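Local coordinates for protein lipase (Photobacterium sp. M37, PDB 2ORY) that probably hydrolyses triacylglycerols as a cold-adapted class 3 lipase of the alpha/beta hydrolase fold, at residues Gln7-Thr21 with Met320-Glu333. Numbering follows the deposited sequence.
Sequences QLMLAFSYMSYYGIT and MGMMDDIPLTDIFE
Ile331 packs against both Tyr17 and Tyr18, with a different branch for each. Ile331 CG2 presses on Tyr17 CB at 3.5 Å. Ile331 CG1 sits over one face of the Tyr18 ring in a CH-pi contact, 4.2 Å from the centroid and offset toward the rim. Phe332 adds its ring obliquely to that of Tyr17, with planes at 43°. Tyr14 lays its ring edge against Leu328 CD2 and its CB against Ile326 CG2. Tyr14 OH bonds Val313 O of helix 304-319. Further along helix 7-15, Leu10 CD2 meets Ile326 CD1 at 3.8 Å, the two side chains crossing at about a right angle. Leu10 swings CG away from its backbone N (chi1 179°) and meets Met320 CE tip to tip. Met322, bent at chi2 and chi3, sets CE 3.2 Å from Gln7 O and SD beside Gln7 CB.

This mainly apolar middle is tight and mostly buried. The Gln7 end is polar and partly exposed, but held. Gln7 NE2 donates to Met320 O at 3.1 Å, with the acceptor close to the amide plane, while Gln7 OE1 is held by Thr4 N. The looser, solvent side lies at Thr21 and Glu333, both exposed. Along the flank, exposed Asp330 accepts from Tyr18 OH through OD2 at 2.7 Å, at the ring edge.

The contact joins the N-terminal helix to the chain beyond helix 304-319. Tyr17 OH bonds His173 ND1, and its side chain touches Ser174, the probable nucleophile. The contact is therefore mainly apolar, with hydrogen bonds at its margins, and Tyr17 connects it to the probable nucleophile elbow.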
ATOM      1  N   GLN A   7       1.058  13.703  -4.293  1.00 28.14           N
ATOM      2  CA  GLN A   7       1.883  13.376  -5.451  1.00 30.28           C
ATOM      3  C   GLN A   7       3.264  12.911  -4.991  1.00 31.39           C
ATOM      4  O   GLN A   7       3.872  12.017  -5.586  1.00 32.39           O
ATOM      5  CB  GLN A   7       2.039  14.600  -6.354  1.00 28.47           C
ATOM      6  CG  GLN A   7       0.735  15.105  -6.931  1.00 34.94           C
ATOM      7  CD  GLN A   7       0.944  16.343  -7.769  1.00 40.38           C
ATOM      8  OE1 GLN A   7       1.328  17.395  -7.258  1.00 39.66           O
ATOM      9  NE2 GLN A   7       0.708  16.222  -9.067  1.00 36.53           N
ATOM     10  N   LEU A   8       3.760  13.516  -3.924  1.00 28.36           N
ATOM     11  CA  LEU A   8       5.064  13.141  -3.421  1.00 29.03           C
ATOM     12  C   LEU A   8       5.037  11.727  -2.900  1.00 27.13           C
ATOM     13  O   LEU A   8       5.905  10.935  -3.232  1.00 37.39           O
ATOM     14  CB  LEU A   8       5.514  14.091  -2.317  1.00 27.89           C
ATOM     15  CG  LEU A   8       6.892  13.796  -1.730  1.00 30.75           C
ATOM     16  CD1 LEU A   8       7.954  13.925  -2.814  1.00 31.35           C
ATOM     17  CD2 LEU A   8       7.170  14.779  -0.605  1.00 34.26           C
ATOM     18  N   MET A   9       4.043  11.411  -2.080  1.00 30.14           N
ATOM     19  CA  MET A   9       3.903  10.068  -1.532  1.00 27.98           C
ATOM     20  C   MET A   9       3.649   9.013  -2.630  1.00 25.21           C
ATOM     21  O   MET A   9       3.981   7.842  -2.459  1.00 26.46           O
ATOM     22  CB  MET A   9       2.770  10.043  -0.500  1.00 25.05           C
ATOM     23  CG  MET A   9       2.988  10.943   0.721  1.00 28.43           C
ATOM     24  SD  MET A   9       4.585  10.781   1.554  1.00 25.99           S
ATOM     25  CE  MET A   9       4.372   9.360   2.407  1.00 41.99           C
ATOM     26  N   LEU A  10       3.043   9.418  -3.743  1.00 26.75           N
ATOM     27  CA  LEU A  10       2.803   8.492  -4.853  1.00 25.64           C
ATOM     28  C   LEU A  10       4.170   8.103  -5.396  1.00 26.97           C
ATOM     29  O   LEU A  10       4.407   6.953  -5.754  1.00 27.84           O
ATOM     30  CB  LEU A  10       2.005   9.167  -5.973  1.00 26.30           C
ATOM     31  CG  LEU A  10       1.732   8.248  -7.172  1.00 30.21           C
ATOM     32  CD1 LEU A  10       0.758   7.151  -6.718  1.00 25.42           C
ATOM     33  CD2 LEU A  10       1.151   9.026  -8.346  1.00 22.41           C
ATOM     34  N   ALA A  11       5.064   9.090  -5.453  1.00 26.47           N
ATOM     35  CA  ALA A  11       6.424   8.883  -5.929  1.00 23.18           C
ATOM     36  C   ALA A  11       7.185   7.906  -5.036  1.00 25.21           C
ATOM     37  O   ALA A  11       7.935   7.062  -5.521  1.00 25.09           O
ATOM     38  CB  ALA A  11       7.167  10.231  -5.993  1.00 25.37           C
ATOM     39  N   PHE A  12       7.011   8.030  -3.727  1.00 23.88           N
ATOM     40  CA  PHE A  12       7.692   7.134  -2.802  1.00 26.03           C
ATOM     41  C   PHE A  12       7.072   5.749  -2.856  1.00 25.47           C
ATOM     42  O   PHE A  12       7.769   4.745  -2.740  1.00 24.23           O
ATOM     43  CB  PHE A  12       7.603   7.662  -1.372  1.00 27.25           C
ATOM     44  CG  PHE A  12       8.521   8.814  -1.093  1.00 31.00           C
ATOM     45  CD1 PHE A  12       8.009  10.057  -0.713  1.00 26.64           C
ATOM     46  CD2 PHE A  12       9.901   8.647  -1.177  1.00 21.65           C
ATOM     47  CE1 PHE A  12       8.859  11.112  -0.415  1.00 24.72           C
ATOM     48  CE2 PHE A  12      10.759   9.695  -0.884  1.00 27.98           C
ATOM     49  CZ  PHE A  12      10.239  10.933  -0.499  1.00 30.57           C
ATOM     50  N   SER A  13       5.756   5.701  -3.031  1.00 24.91           N
ATOM     51  CA  SER A  13       5.066   4.427  -3.099  1.00 22.16           C
ATOM     52  C   SER A  13       5.532   3.663  -4.325  1.00 24.50           C
ATOM     53  O   SER A  13       5.719   2.446  -4.266  1.00 23.42           O
ATOM     54  CB  SER A  13       3.551   4.625  -3.164  1.00 21.42           C
ATOM     55  OG  SER A  13       3.027   4.993  -1.898  1.00 22.45           O
ATOM     56  N   TYR A  14       5.732   4.372  -5.433  1.00 22.92           N
ATOM     57  CA  TYR A  14       6.166   3.715  -6.669  1.00 24.05           C
ATOM     58  C   TYR A  14       7.645   3.374  -6.725  1.00 27.49           C
ATOM     59  O   TYR A  14       8.035   2.383  -7.354  1.00 29.22           O
ATOM     60  CB  TYR A  14       5.753   4.530  -7.900  1.00 17.91           C
ATOM     61  CG  TYR A  14       4.339   4.187  -8.350  1.00 23.90           C
ATOM     62  CD1 TYR A  14       3.261   4.322  -7.469  1.00 22.80           C
ATOM     63  CD2 TYR A  14       4.082   3.687  -9.631  1.00 15.38           C
ATOM     64  CE1 TYR A  14       1.964   3.966  -7.842  1.00 22.41           C
ATOM     65  CE2 TYR A  14       2.776   3.328 -10.028  1.00 19.95           C
ATOM     66  CZ  TYR A  14       1.721   3.469  -9.121  1.00 26.85           C
ATOM     67  OH  TYR A  14       0.427   3.116  -9.465  1.00 21.52           O
ATOM     68  N   MET A  15       8.464   4.169  -6.048  1.00 26.66           N
ATOM     69  CA  MET A  15       9.898   3.905  -5.996  1.00 29.06           C
ATOM     70  C   MET A  15      10.108   2.593  -5.231  1.00 29.94           C
ATOM     71  O   MET A  15      11.128   1.930  -5.392  1.00 27.01           O
ATOM     72  CB  MET A  15      10.619   5.050  -5.275  1.00 28.81           C
ATOM     73  CG  MET A  15      12.149   4.967  -5.340  1.00 33.17           C
ATOM     74  SD  MET A  15      12.952   6.389  -4.544  1.00 35.11           S
ATOM     75  CE  MET A  15      12.894   5.910  -2.854  1.00 32.09           C
ATOM     76  N   SER A  16       9.129   2.237  -4.397  1.00 27.79           N
ATOM     77  CA  SER A  16       9.161   1.009  -3.611  1.00 26.88           C
ATOM     78  C   SER A  16       9.210  -0.224  -4.498  1.00 26.25           C
ATOM     79  O   SER A  16       9.724  -1.270  -4.102  1.00 27.87           O
ATOM     80  CB  SER A  16       7.905   0.905  -2.754  1.00 23.75           C
ATOM     81  OG  SER A  16       7.737   2.065  -1.980  1.00 36.36           O
ATOM     82  N   TYR A  17       8.658  -0.092  -5.693  1.00 25.56           N
ATOM     83  CA  TYR A  17       8.586  -1.196  -6.630  1.00 28.59           C
ATOM     84  C   TYR A  17       9.856  -1.567  -7.409  1.00 33.55           C
ATOM     85  O   TYR A  17       9.851  -2.536  -8.170  1.00 35.02           O
ATOM     86  CB  TYR A  17       7.421  -0.953  -7.602  1.00 25.13           C
ATOM     87  CG  TYR A  17       6.064  -1.182  -6.958  1.00 28.91           C
ATOM     88  CD1 TYR A  17       5.079  -0.195  -6.977  1.00 26.07           C
ATOM     89  CD2 TYR A  17       5.774  -2.389  -6.312  1.00 26.36           C
ATOM     90  CE1 TYR A  17       3.841  -0.397  -6.368  1.00 25.47           C
ATOM     91  CE2 TYR A  17       4.537  -2.603  -5.703  1.00 25.52           C
ATOM     92  CZ  TYR A  17       3.579  -1.603  -5.736  1.00 25.10           C
ATOM     93  OH  TYR A  17       2.356  -1.820  -5.145  1.00 27.93           O
ATOM     94  N   TYR A  18      10.943  -0.827  -7.227  1.00 30.90           N
ATOM     95  CA  TYR A  18      12.156  -1.166  -7.947  1.00 33.28           C
ATOM     96  C   TYR A  18      12.537  -2.591  -7.615  1.00 37.59           C
ATOM     97  O   TYR A  18      12.486  -2.991  -6.459  1.00 39.84           O
ATOM     98  CB  TYR A  18      13.295  -0.225  -7.576  1.00 34.22           C
ATOM     99  CG  TYR A  18      13.408   0.962  -8.501  1.00 32.44           C
ATOM    100  CD1 TYR A  18      13.351   2.262  -8.004  1.00 31.38           C
ATOM    101  CD2 TYR A  18      13.594   0.785  -9.870  1.00 27.04           C
ATOM    102  CE1 TYR A  18      13.481   3.355  -8.841  1.00 26.99           C
ATOM    103  CE2 TYR A  18      13.725   1.874 -10.720  1.00 26.28           C
ATOM    104  CZ  TYR A  18      13.671   3.156 -10.198  1.00 29.63           C
ATOM    105  OH  TYR A  18      13.820   4.250 -11.021  1.00 27.12           O
ATOM    106  N   GLY A  19      12.900  -3.360  -8.635  1.00 39.13           N
ATOM    107  CA  GLY A  19      13.278  -4.741  -8.405  1.00 45.31           C
ATOM    108  C   GLY A  19      12.120  -5.684  -8.096  1.00 48.50           C
ATOM    109  O   GLY A  19      12.301  -6.701  -7.416  1.00 47.88           O
ATOM    110  N   ILE A  20      10.931  -5.367  -8.598  1.00 47.28           N
ATOM    111  CA  ILE A  20       9.772  -6.214  -8.347  1.00 51.00           C
ATOM    112  C   ILE A  20       9.869  -7.545  -9.092  1.00 48.84           C
ATOM    113  O   ILE A  20       9.306  -8.549  -8.660  1.00 50.41           O
ATOM    114  CB  ILE A  20       8.449  -5.476  -8.719  1.00 46.83           C
ATOM    115  CG1 ILE A  20       7.617  -5.244  -7.461  1.00 46.41           C
ATOM    116  CG2 ILE A  20       7.638  -6.277  -9.715  1.00 56.58           C
ATOM    117  CD1 ILE A  20       7.320  -6.482  -6.702  1.00 36.59           C
ATOM    118  N   THR A  21      10.595  -7.553 -10.202  1.00 52.23           N
ATOM    119  CA  THR A  21      10.757  -8.769 -10.996  1.00 58.55           C
ATOM    120  C   THR A  21      12.218  -9.231 -11.050  1.00 62.59           C
ATOM    121  O   THR A  21      12.655  -9.856 -12.019  1.00 63.92           O
ATOM    122  CB  THR A  21      10.246  -8.546 -12.428  1.00 57.24           C
ATOM    123  OG1 THR A  21      10.769  -7.307 -12.928  1.00 55.06           O
ATOM    124  CG2 THR A  21       8.718  -8.498 -12.454  1.00 58.07           C
ATOM    125  N   MET A 320      -3.156  11.564 -11.745  1.00 35.86           N
ATOM    126  CA  MET A 320      -2.575  12.534 -10.830  1.00 35.65           C
ATOM    127  C   MET A 320      -1.500  13.377 -11.496  1.00 36.03           C
ATOM    128  O   MET A 320      -0.685  14.005 -10.817  1.00 40.18           O
ATOM    129  CB  MET A 320      -1.997  11.816  -9.598  1.00 29.18           C
ATOM    130  CG  MET A 320      -3.046  11.299  -8.609  1.00 29.27           C
ATOM    131  SD  MET A 320      -2.369  10.533  -7.079  1.00 34.45           S
ATOM    132  CE  MET A 320      -2.739   8.859  -7.419  1.00 41.55           C
ATOM    133  N   GLY A 321      -1.510  13.390 -12.824  1.00 35.94           N
ATOM    134  CA  GLY A 321      -0.538  14.161 -13.581  1.00 34.36           C
ATOM    135  C   GLY A 321       0.913  13.863 -13.261  1.00 35.82           C
ATOM    136  O   GLY A 321       1.740  14.773 -13.182  1.00 40.60           O
ATOM    137  N   MET A 322       1.243  12.591 -13.108  1.00 32.48           N
ATOM    138  CA  MET A 322       2.604  12.220 -12.760  1.00 34.12           C
ATOM    139  C   MET A 322       3.282  11.338 -13.812  1.00 36.75           C
ATOM    140  O   MET A 322       4.398  10.845 -13.600  1.00 32.70           O
ATOM    141  CB  MET A 322       2.594  11.507 -11.404  1.00 34.19           C
ATOM    142  CG  MET A 322       2.264  12.403 -10.217  1.00 37.20           C
ATOM    143  SD  MET A 322       3.645  13.454  -9.779  1.00 46.39           S
ATOM    144  CE  MET A 322       4.543  12.385  -8.683  1.00 34.69           C
ATOM    145  N   MET A 323       2.610  11.158 -14.946  1.00 39.37           N
ATOM    146  CA  MET A 323       3.139  10.333 -16.026  1.00 44.65           C
ATOM    147  C   MET A 323       4.569  10.694 -16.407  1.00 47.10           C
ATOM    148  O   MET A 323       5.407   9.817 -16.589  1.00 49.75           O
ATOM    149  CB  MET A 323       2.228  10.425 -17.256  1.00 47.92           C
ATOM    150  CG  MET A 323       0.908   9.675 -17.102  1.00 44.53           C
ATOM    151  SD  MET A 323       1.198   7.931 -16.709  1.00 50.28           S
ATOM    152  CE  MET A 323       1.100   7.177 -18.324  1.00 47.49           C
ATOM    153  N   ASP A 324       4.867  11.980 -16.504  1.00 46.28           N
ATOM    154  CA  ASP A 324       6.213  12.382 -16.879  1.00 46.51           C
ATOM    155  C   ASP A 324       7.129  12.443 -15.681  1.00 45.44           C
ATOM    156  O   ASP A 324       8.321  12.701 -15.825  1.00 44.95           O
ATOM    157  CB  ASP A 324       6.168  13.743 -17.564  1.00 54.83           C
ATOM    158  CG  ASP A 324       5.373  13.716 -18.851  1.00 64.25           C
ATOM    159  OD1 ASP A 324       4.858  14.781 -19.250  1.00 70.17           O
ATOM    160  OD2 ASP A 324       5.268  12.631 -19.471  1.00 69.64           O
ATOM    161  N   ASP A 325       6.570  12.185 -14.502  1.00 43.02           N
ATOM    162  CA  ASP A 325       7.327  12.242 -13.257  1.00 39.84           C
ATOM    163  C   ASP A 325       7.760  10.906 -12.650  1.00 43.40           C
ATOM    164  O   ASP A 325       8.765  10.856 -11.924  1.00 42.56           O
ATOM    165  CB  ASP A 325       6.532  13.034 -12.226  1.00 42.27           C
ATOM    166  CG  ASP A 325       6.381  14.487 -12.612  1.00 47.50           C
ATOM    167  OD1 ASP A 325       7.412  15.198 -12.615  1.00 48.79           O
ATOM    168  OD2 ASP A 325       5.244  14.914 -12.926  1.00 50.12           O
ATOM    169  N   ILE A 326       7.008   9.840 -12.940  1.00 38.37           N
ATOM    170  CA  ILE A 326       7.299   8.498 -12.424  1.00 35.52           C
ATOM    171  C   ILE A 326       7.600   7.519 -13.570  1.00 33.76           C
ATOM    172  O   ILE A 326       6.703   7.121 -14.312  1.00 32.82           O
ATOM    173  CB  ILE A 326       6.107   8.000 -11.604  1.00 37.80           C
ATOM    174  CG1 ILE A 326       5.932   8.922 -10.392  1.00 34.09           C
ATOM    175  CG2 ILE A 326       6.295   6.537 -11.217  1.00 33.92           C
ATOM    176  CD1 ILE A 326       4.756   8.572  -9.486  1.00 34.00           C
ATOM    177  N   PRO A 327       8.871   7.108 -13.705  1.00 32.06           N
ATOM    178  CA  PRO A 327       9.396   6.193 -14.731  1.00 35.73           C
ATOM    179  C   PRO A 327       8.917   4.763 -14.623  1.00 32.07           C
ATOM    180  O   PRO A 327       9.665   3.875 -14.218  1.00 32.92           O
ATOM    181  CB  PRO A 327      10.903   6.304 -14.542  1.00 35.64           C
ATOM    182  CG  PRO A 327      11.023   6.447 -13.066  1.00 36.98           C
ATOM    183  CD  PRO A 327       9.916   7.424 -12.713  1.00 36.45           C
ATOM    184  N   LEU A 328       7.674   4.549 -15.012  1.00 34.50           N
ATOM    185  CA  LEU A 328       7.056   3.236 -14.928  1.00 39.35           C
ATOM    186  C   LEU A 328       7.860   2.122 -15.579  1.00 41.88           C
ATOM    187  O   LEU A 328       8.175   1.123 -14.934  1.00 45.46           O
ATOM    188  CB  LEU A 328       5.656   3.296 -15.534  1.00 37.34           C
ATOM    189  CG  LEU A 328       4.664   4.186 -14.781  1.00 37.37           C
ATOM    190  CD1 LEU A 328       3.387   4.284 -15.592  1.00 37.51           C
ATOM    191  CD2 LEU A 328       4.382   3.624 -13.376  1.00 35.57           C
ATOM    192  N   THR A 329       8.199   2.298 -16.851  1.00 44.76           N
ATOM    193  CA  THR A 329       8.956   1.293 -17.587  1.00 43.59           C
ATOM    194  C   THR A 329      10.279   0.966 -16.901  1.00 41.94           C
ATOM    195  O   THR A 329      10.752  -0.170 -16.942  1.00 43.38           O
ATOM    196  CB  THR A 329       9.212   1.764 -19.035  1.00 42.36           C
ATOM    197  OG1 THR A 329       9.818   3.063 -19.012  1.00 57.95           O
ATOM    198  CG2 THR A 329       7.904   1.859 -19.806  1.00 37.74           C
ATOM    199  N   ASP A 330      10.879   1.951 -16.250  1.00 41.15           N
ATOM    200  CA  ASP A 330      12.134   1.702 -15.568  1.00 37.66           C
ATOM    201  C   ASP A 330      11.915   0.934 -14.275  1.00 39.56           C
ATOM    202  O   ASP A 330      12.771   0.161 -13.843  1.00 36.34           O
ATOM    203  CB  ASP A 330      12.832   3.014 -15.256  1.00 45.68           C
ATOM    204  CG  ASP A 330      14.177   2.804 -14.617  1.00 49.26           C
ATOM    205  OD1 ASP A 330      15.028   2.136 -15.241  1.00 58.94           O
ATOM    206  OD2 ASP A 330      14.390   3.298 -13.491  1.00 53.65           O
ATOM    207  N   ILE A 331      10.767   1.149 -13.645  1.00 38.15           N
ATOM    208  CA  ILE A 331      10.476   0.459 -12.396  1.00 36.51           C
ATOM    209  C   ILE A 331       9.945  -0.955 -12.615  1.00 33.75           C
ATOM    210  O   ILE A 331      10.431  -1.906 -12.015  1.00 31.51           O
ATOM    211  CB  ILE A 331       9.437   1.228 -11.573  1.00 40.48           C
ATOM    212  CG1 ILE A 331       9.907   2.662 -11.341  1.00 42.03           C
ATOM    213  CG2 ILE A 331       9.220   0.533 -10.237  1.00 38.76           C
ATOM    214  CD1 ILE A 331       8.836   3.551 -10.726  1.00 40.26           C
ATOM    215  N   PHE A 332       8.944  -1.090 -13.477  1.00 33.73           N
ATOM    216  CA  PHE A 332       8.337  -2.393 -13.713  1.00 36.12           C
ATOM    217  C   PHE A 332       8.942  -3.179 -14.854  1.00 41.52           C
ATOM    218  O   PHE A 332       8.754  -4.380 -14.976  1.00 39.57           O
ATOM    219  CB  PHE A 332       6.828  -2.244 -13.937  1.00 30.84           C
ATOM    220  CG  PHE A 332       6.097  -1.662 -12.749  1.00 34.32           C
ATOM    221  CD1 PHE A 332       6.020  -0.283 -12.575  1.00 34.96           C
ATOM    222  CD2 PHE A 332       5.533  -2.493 -11.774  1.00 30.31           C
ATOM    223  CE1 PHE A 332       5.397   0.268 -11.448  1.00 38.01           C
ATOM    224  CE2 PHE A 332       4.904  -1.949 -10.633  1.00 32.79           C
ATOM    225  CZ  PHE A 332       4.837  -0.573 -10.474  1.00 33.18           C
ATOM    226  N   GLU A 333       9.706  -2.508 -15.693  1.00 46.28           N
ATOM    227  CA  GLU A 333      10.308  -3.202 -16.823  1.00 50.22           C
ATOM    228  C   GLU A 333       9.233  -3.963 -17.581  1.00 52.31           C
ATOM    229  O   GLU A 333       8.206  -3.399 -17.960  1.00 52.38           O
ATOM    230  CB  GLU A 333      11.389  -4.180 -16.345  1.00 48.69           C
ATOM    231  CG  GLU A 333      12.512  -3.516 -15.558  1.00 56.51           C
ATOM    232  CD  GLU A 333      13.512  -4.524 -15.024  1.00 59.87           C
ATOM    233  OE1 GLU A 333      13.177  -5.271 -14.078  1.00 64.46           O
ATOM    234  OE2 GLU A 333      14.637  -4.585 -15.562  1.00 61.18           O
TER